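PDB 2QMI: Pbp related beta-lactamase from Pyrococcus abyssi, which probably acts as a serine peptidase of the penicillin-binding protein and beta-lactamase family, assembling into a self-compartmentalizing octamer. Local coordinates for residues A66-K71 / E181-K186; L72-G77 / K261-K266. All coordinates share one frame; numbering follows the deposited sequence.

Contact 1 of 2, residues A66-K71 / E181-K186; sequences ALAIMK and EEYIKK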
loop_
_atom_site.group_PDB
_atom_site.type_symbol
_atom_site.label_atom_id
_atom_site.label_comp_id
_atom_site.label_asym_id
_atom_site.label_seq_id
_atom_site.Cartn_x
_atom_site.Cartn_y
_atom_site.Cartn_z
ATOM N N ALA A 66 -19.569 21.538 -44.897
ATOM C CA ALA A 66 -19.828 21.032 -46.241
ATOM C C ALA A 66 -20.863 21.890 -46.964
ATOM O O ALA A 66 -20.777 22.084 -48.178
ATOM C CB ALA A 66 -20.300 19.587 -46.176
ATOM N N LEU A 67 -21.833 22.406 -46.215
ATOM C CA LEU A 67 -22.873 23.241 -46.793
ATOM C C LEU A 67 -22.259 24.548 -47.288
ATOM O O LEU A 67 -22.544 24.995 -48.404
ATOM C CB LEU A 67 -23.966 23.522 -45.755
ATOM C CG LEU A 67 -25.221 24.271 -46.228
ATOM C CD1 LEU A 67 -25.908 23.501 -47.355
ATOM C CD2 LEU A 67 -26.175 24.438 -45.059
ATOM N N ALA A 68 -21.416 25.158 -46.460
ATOM C CA ALA A 68 -20.752 26.405 -46.830
ATOM C C ALA A 68 -20.019 26.201 -48.151
ATOM O O ALA A 68 -20.059 27.062 -49.040
ATOM C CB ALA A 68 -19.768 26.818 -45.750
ATOM N N ILE A 69 -19.356 25.053 -48.271
ATOM C CA ILE A 69 -18.612 24.709 -49.474
ATOM C C ILE A 69 -19.546 24.609 -50.677
ATOM O O ILE A 69 -19.194 25.050 -51.767
ATOM C CB ILE A 69 -17.866 23.360 -49.313
ATOM C CG1 ILE A 69 -16.716 23.508 -48.311
ATOM C CG2 ILE A 69 -17.352 22.879 -50.667
ATOM C CD1 ILE A 69 -15.565 24.414 -48.765
ATOM N N MET A 70 -20.727 24.020 -50.482
ATOM C CA MET A 70 -21.694 23.884 -51.570
ATOM C C MET A 70 -22.133 25.258 -52.050
ATOM O O MET A 70 -22.277 25.493 -53.247
ATOM C CB MET A 70 -22.933 23.100 -51.112
ATOM C CG MET A 70 -22.700 21.626 -50.787
ATOM S SD MET A 70 -22.231 20.598 -52.210
ATOM C CE MET A 70 -20.454 20.607 -52.045
ATOM N N LYS A 71 -22.348 26.164 -51.104
ATOM C CA LYS A 71 -22.784 27.515 -51.423
ATOM C C LYS A 71 -21.755 28.220 -52.302
ATOM O O LYS A 71 -22.075 28.699 -53.395
ATOM C CB LYS A 71 -23.003 28.312 -50.137
ATOM C CG LYS A 71 -23.809 29.589 -50.339
ATOM C CD LYS A 71 -24.284 30.150 -49.011
ATOM C CE LYS A 71 -25.126 31.395 -49.213
ATOM N NZ LYS A 71 -24.343 32.445 -49.916
ATOM N N GLU A 181 -15.901 31.223 -38.946
ATOM C CA GLU A 181 -16.976 31.391 -37.985
ATOM C C GLU A 181 -18.031 32.386 -38.453
ATOM O O GLU A 181 -19.224 32.103 -38.364
ATOM C CB GLU A 181 -16.411 31.812 -36.626
ATOM C CG GLU A 181 -15.498 30.762 -36.007
ATOM C CD GLU A 181 -14.021 31.075 -36.185
ATOM O OE1 GLU A 181 -13.608 31.498 -37.288
ATOM O OE2 GLU A 181 -13.268 30.883 -35.209
ATOM N N GLU A 182 -17.611 33.547 -38.950
ATOM C CA GLU A 182 -18.588 34.526 -39.422
ATOM C C GLU A 182 -19.284 34.079 -40.707
ATOM O O GLU A 182 -20.412 34.486 -40.973
ATOM C CB GLU A 182 -17.955 35.924 -39.598
ATOM C CG GLU A 182 -16.797 36.052 -40.579
ATOM C CD GLU A 182 -16.154 37.464 -40.558
ATOM O OE1 GLU A 182 -16.879 38.465 -40.825
ATOM O OE2 GLU A 182 -14.927 37.569 -40.273
ATOM N N TYR A 183 -18.636 33.236 -41.505
ATOM C CA TYR A 183 -19.287 32.770 -42.727
ATOM C C TYR A 183 -20.459 31.842 -42.379
ATOM O O TYR A 183 -21.536 31.941 -42.978
ATOM C CB TYR A 183 -18.314 32.018 -43.636
ATOM C CG TYR A 183 -18.915 31.724 -44.995
ATOM C CD1 TYR A 183 -18.915 32.690 -46.002
ATOM C CD2 TYR A 183 -19.550 30.508 -45.253
ATOM C CE1 TYR A 183 -19.535 32.454 -47.226
ATOM C CE2 TYR A 183 -20.176 30.263 -46.479
ATOM C CZ TYR A 183 -20.165 31.241 -47.453
ATOM O OH TYR A 183 -20.813 31.026 -48.641
ATOM N N ILE A 184 -20.243 30.938 -41.424
ATOM C CA ILE A 184 -21.294 30.010 -40.995
ATOM C C ILE A 184 -22.457 30.789 -40.383
ATOM O O ILE A 184 -23.623 30.521 -40.678
ATOM C CB ILE A 184 -20.789 29.010 -39.925
ATOM C CG1 ILE A 184 -19.651 28.153 -40.484
ATOM C CG2 ILE A 184 -21.943 28.131 -39.462
ATOM C CD1 ILE A 184 -20.007 27.392 -41.747
ATOM N N LYS A 185 -22.115 31.748 -39.529
ATOM C CA LYS A 185 -23.085 32.598 -38.841
ATOM C C LYS A 185 -23.953 33.387 -39.824
ATOM O O LYS A 185 -25.184 33.353 -39.758
ATOM C CB LYS A 185 -22.338 33.570 -37.923
ATOM C CG LYS A 185 -23.213 34.590 -37.188
ATOM C CD LYS A 185 -24.110 33.924 -36.166
ATOM C CE LYS A 185 -24.714 34.944 -35.204
ATOM N NZ LYS A 185 -23.663 35.678 -34.432
ATOM N N LYS A 186 -23.293 34.082 -40.746
ATOM C CA LYS A 186 -23.962 34.907 -41.746
ATOM C C LYS A 186 -24.687 34.146 -42.854
ATOM O O LYS A 186 -25.842 34.445 -43.163
ATOM C CB LYS A 186 -22.943 35.851 -42.392
ATOM C CG LYS A 186 -22.219 36.769 -41.424
ATOM C CD LYS A 186 -23.136 37.862 -40.908
ATOM C CE LYS A 186 -22.377 38.863 -40.049
ATOM N NZ LYS A 186 -23.288 39.948 -39.566
#
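Y183 reaches from helix 180-189 to helix 61-74 and lays one edge of its ring against the methyl of A68. The approach lies close to the ring plane: A68 CB is 3.5 Å from Y183 CE2 and 3.7 Å from Y183 CD2, so the methyl meets the C-H rim and not the pi face. With CG anti to the backbone N (chi1 -171°), the tyrosine projects across the gap between the helices. One turn beyond A68 its phenol oxygen meets the stem of K71, whose CB, CG and CD pass beside it, K71 CD coming to 3.6 Å from Y183 OH. K71 NZ is engaged by E75, just past the end of the same helix, in a salt bridge, and what K71 gives Y183 is mainly its aliphatic stem. Buried Y183 OH has no hydrogen-bonding partner in the model.

I184 completes the grip from the next position on its helix. Although its CB does not aim straight at helix 61-74, the ethyl branch extends that way, bringing I184 CD1 to 4.1 Å from A68 CB. The methyl of A68 is thus touched by both an aromatic edge and a branched aliphatic tip, and its small size allows A68 CA and I184 CA to lie 6.9 Å apart. I172 of helix 162-176 also packs on A68 and Y183, widening the apolar patch.

The two helix segments cross at 79°, with their axes 10.6 Å apart. Such steep, mainly apolar packing belongs to the helical part of the beta-lactamase/penicillin-binding protein fold, where the helix carrying A68 starts at what is probably the SxxK motif of this family.

Contact 2 of 2, residues L72-G77 / K261-K266; sequences LVEEGG and KEYIEK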
loop_
_atom_site.group_PDB
_atom_site.type_symbol
_atom_site.label_atom_id
_atom_site.label_comp_id
_atom_site.label_asym_id
_atom_site.label_seq_id
_atom_site.Cartn_x
_atom_site.Cartn_y
_atom_site.Cartn_z
ATOM N N LEU A 72 -20.516 28.264 -51.824
ATOM C CA LEU A 72 -19.442 28.911 -52.561
ATOM C C LEU A 72 -19.255 28.297 -53.949
ATOM O O LEU A 72 -18.874 28.994 -54.886
ATOM C CB LEU A 72 -18.136 28.833 -51.761
ATOM C CG LEU A 72 -18.161 29.549 -50.407
ATOM C CD1 LEU A 72 -16.895 29.226 -49.629
ATOM C CD2 LEU A 72 -18.306 31.057 -50.621
ATOM N N VAL A 73 -19.523 27.000 -54.081
ATOM C CA VAL A 73 -19.392 26.328 -55.376
ATOM C C VAL A 73 -20.522 26.786 -56.304
ATOM O O VAL A 73 -20.306 27.119 -57.474
ATOM C CB VAL A 73 -19.452 24.798 -55.211
ATOM C CG1 VAL A 73 -19.384 24.114 -56.572
ATOM C CG2 VAL A 73 -18.290 24.343 -54.345
ATOM N N GLU A 74 -21.733 26.804 -55.762
ATOM C CA GLU A 74 -22.898 27.230 -56.509
ATOM C C GLU A 74 -22.764 28.676 -56.964
ATOM O O GLU A 74 -23.323 29.062 -57.987
ATOM C CB GLU A 74 -24.141 27.082 -55.642
ATOM C CG GLU A 74 -25.324 27.850 -56.145
ATOM C CD GLU A 74 -26.623 27.241 -55.683
ATOM O OE1 GLU A 74 -26.731 26.919 -54.475
ATOM O OE2 GLU A 74 -27.529 27.087 -56.527
ATOM N N GLU A 75 -22.035 29.480 -56.200
ATOM C CA GLU A 75 -21.842 30.883 -56.545
ATOM C C GLU A 75 -20.572 31.084 -57.375
ATOM O O GLU A 75 -20.140 32.215 -57.620
ATOM C CB GLU A 75 -21.804 31.728 -55.266
ATOM C CG GLU A 75 -23.195 32.049 -54.719
ATOM C CD GLU A 75 -23.188 32.486 -53.255
ATOM O OE1 GLU A 75 -22.174 33.058 -52.801
ATOM O OE2 GLU A 75 -24.208 32.266 -52.560
ATOM N N GLY A 76 -19.985 29.973 -57.812
ATOM C CA GLY A 76 -18.781 30.037 -58.620
ATOM C C GLY A 76 -17.505 30.330 -57.853
ATOM O O GLY A 76 -16.442 30.457 -58.453
ATOM N N GLY A 77 -17.609 30.436 -56.530
ATOM C CA GLY A 77 -16.449 30.715 -55.703
ATOM C C GLY A 77 -15.292 29.761 -55.943
ATOM O O GLY A 77 -14.134 30.130 -55.765
ATOM N N LYS A 261 -31.503 22.706 -54.435
ATOM C CA LYS A 261 -31.745 21.310 -54.103
ATOM C C LYS A 261 -30.748 20.368 -54.757
ATOM O O LYS A 261 -30.450 19.297 -54.222
ATOM C CB LYS A 261 -33.168 20.925 -54.516
ATOM C CG LYS A 261 -33.525 21.331 -55.948
ATOM C CD LYS A 261 -35.024 21.201 -56.198
ATOM C CE LYS A 261 -35.450 21.970 -57.448
ATOM N NZ LYS A 261 -34.759 21.464 -58.666
ATOM N N GLU A 262 -30.238 20.760 -55.915
ATOM C CA GLU A 262 -29.267 19.935 -56.621
ATOM C C GLU A 262 -28.037 19.735 -55.737
ATOM O O GLU A 262 -27.370 18.705 -55.811
ATOM C CB GLU A 262 -28.853 20.597 -57.939
ATOM C CG GLU A 262 -29.937 20.636 -59.024
ATOM C CD GLU A 262 -31.248 21.262 -58.559
ATOM O OE1 GLU A 262 -31.220 22.320 -57.882
ATOM O OE2 GLU A 262 -32.316 20.694 -58.884
ATOM N N TYR A 263 -27.740 20.722 -54.898
ATOM C CA TYR A 263 -26.581 20.632 -54.016
ATOM C C TYR A 263 -26.848 19.764 -52.794
ATOM O O TYR A 263 -25.992 18.961 -52.399
ATOM C CB TYR A 263 -26.117 22.037 -53.615
ATOM C CG TYR A 263 -25.416 22.711 -54.767
ATOM C CD1 TYR A 263 -24.080 22.430 -55.041
ATOM C CD2 TYR A 263 -26.120 23.526 -55.667
ATOM C CE1 TYR A 263 -23.460 22.927 -56.180
ATOM C CE2 TYR A 263 -25.507 24.028 -56.814
ATOM C CZ TYR A 263 -24.175 23.720 -57.063
ATOM O OH TYR A 263 -23.548 24.184 -58.193
ATOM N N ILE A 264 -28.034 19.909 -52.208
ATOM C CA ILE A 264 -28.390 19.099 -51.049
ATOM C C ILE A 264 -28.262 17.625 -51.435
ATOM O O ILE A 264 -27.799 16.794 -50.647
ATOM C CB ILE A 264 -29.827 19.388 -50.578
ATOM C CG1 ILE A 264 -29.920 20.829 -50.081
ATOM C CG2 ILE A 264 -30.221 18.422 -49.474
ATOM C CD1 ILE A 264 -31.264 21.195 -49.467
ATOM N N GLU A 265 -28.644 17.312 -52.668
ATOM C CA GLU A 265 -28.566 15.944 -53.162
ATOM C C GLU A 265 -27.127 15.493 -53.345
ATOM O O GLU A 265 -26.824 14.302 -53.258
ATOM C CB GLU A 265 -29.331 15.822 -54.474
ATOM C CG GLU A 265 -30.818 15.627 -54.254
ATOM C CD GLU A 265 -31.620 15.856 -55.507
ATOM O OE1 GLU A 265 -31.195 15.365 -56.587
ATOM O OE2 GLU A 265 -32.683 16.517 -55.406
ATOM N N LYS A 266 -26.240 16.443 -53.602
ATOM C CA LYS A 266 -24.833 16.106 -53.765
ATOM C C LYS A 266 -24.294 15.647 -52.413
ATOM O O LYS A 266 -23.527 14.693 -52.327
ATOM C CB LYS A 266 -24.035 17.322 -54.249
ATOM C CG LYS A 266 -24.157 17.611 -55.739
ATOM C CD LYS A 266 -23.095 18.612 -56.201
ATOM C CE LYS A 266 -23.226 18.907 -57.688
ATOM N NZ LYS A 266 -24.566 19.462 -58.024
#
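In the beta-lactamase-type domain, the C-terminal end of helix 61-74 meets the short helix 261-267 through E74, V73 and the ring of Y263. The main interaction is a CH-pi contact: E74 CB sits over one face of the tyrosine, 3.9 Å from the ring centroid and 28° off its normal. Glutamate suits this place because its methylenes can cover an aromatic face while its carboxylate remains available to a polar partner. A chi1 of 163° swings the E74 chain away from its own backbone N, and it runs extended and obliquely over the ring, E74 CD coming to 3.6 Å from Y263 CE2. The carboxylate plane is tilted 41° from the ring, and OE2 hydrogen-bonds S260 just ahead of the second helix. E262, the residue before Y263, is paired with K261 in a salt bridge, which may soften any repulsion between the two carboxylates. Tyrosine offers two broad faces, and the one opposite E74 has K266 NZ 4.1 Å above its plane, displaced toward the rim. V73, short and apolar, adds a looser touch oblique to the ring: its CG1 lies 4.3 Å from Y263 CE1.

Both contacts use helix 61-74, contact 1 at its middle and contact 2 at its C-terminal end, and each brings a different helix against it. Each depends on a tyrosine, set edge-on in the buried contact and face-on at the surface. The chemistry follows the place: contact 1 is mainly apolar, with its charged group kept to the margin, whereas contact 2 mixes aliphatic and aromatic carbon with carboxylates and ammonium groups. The two meet directly, their centres about 12 Å apart. M70 SD of 66-71 packs 3.8 Å from Y263 CD1, and L72 CD2 of 72-77 lies against Y183 OH, joining the buried apolar patch to the more polar helix end.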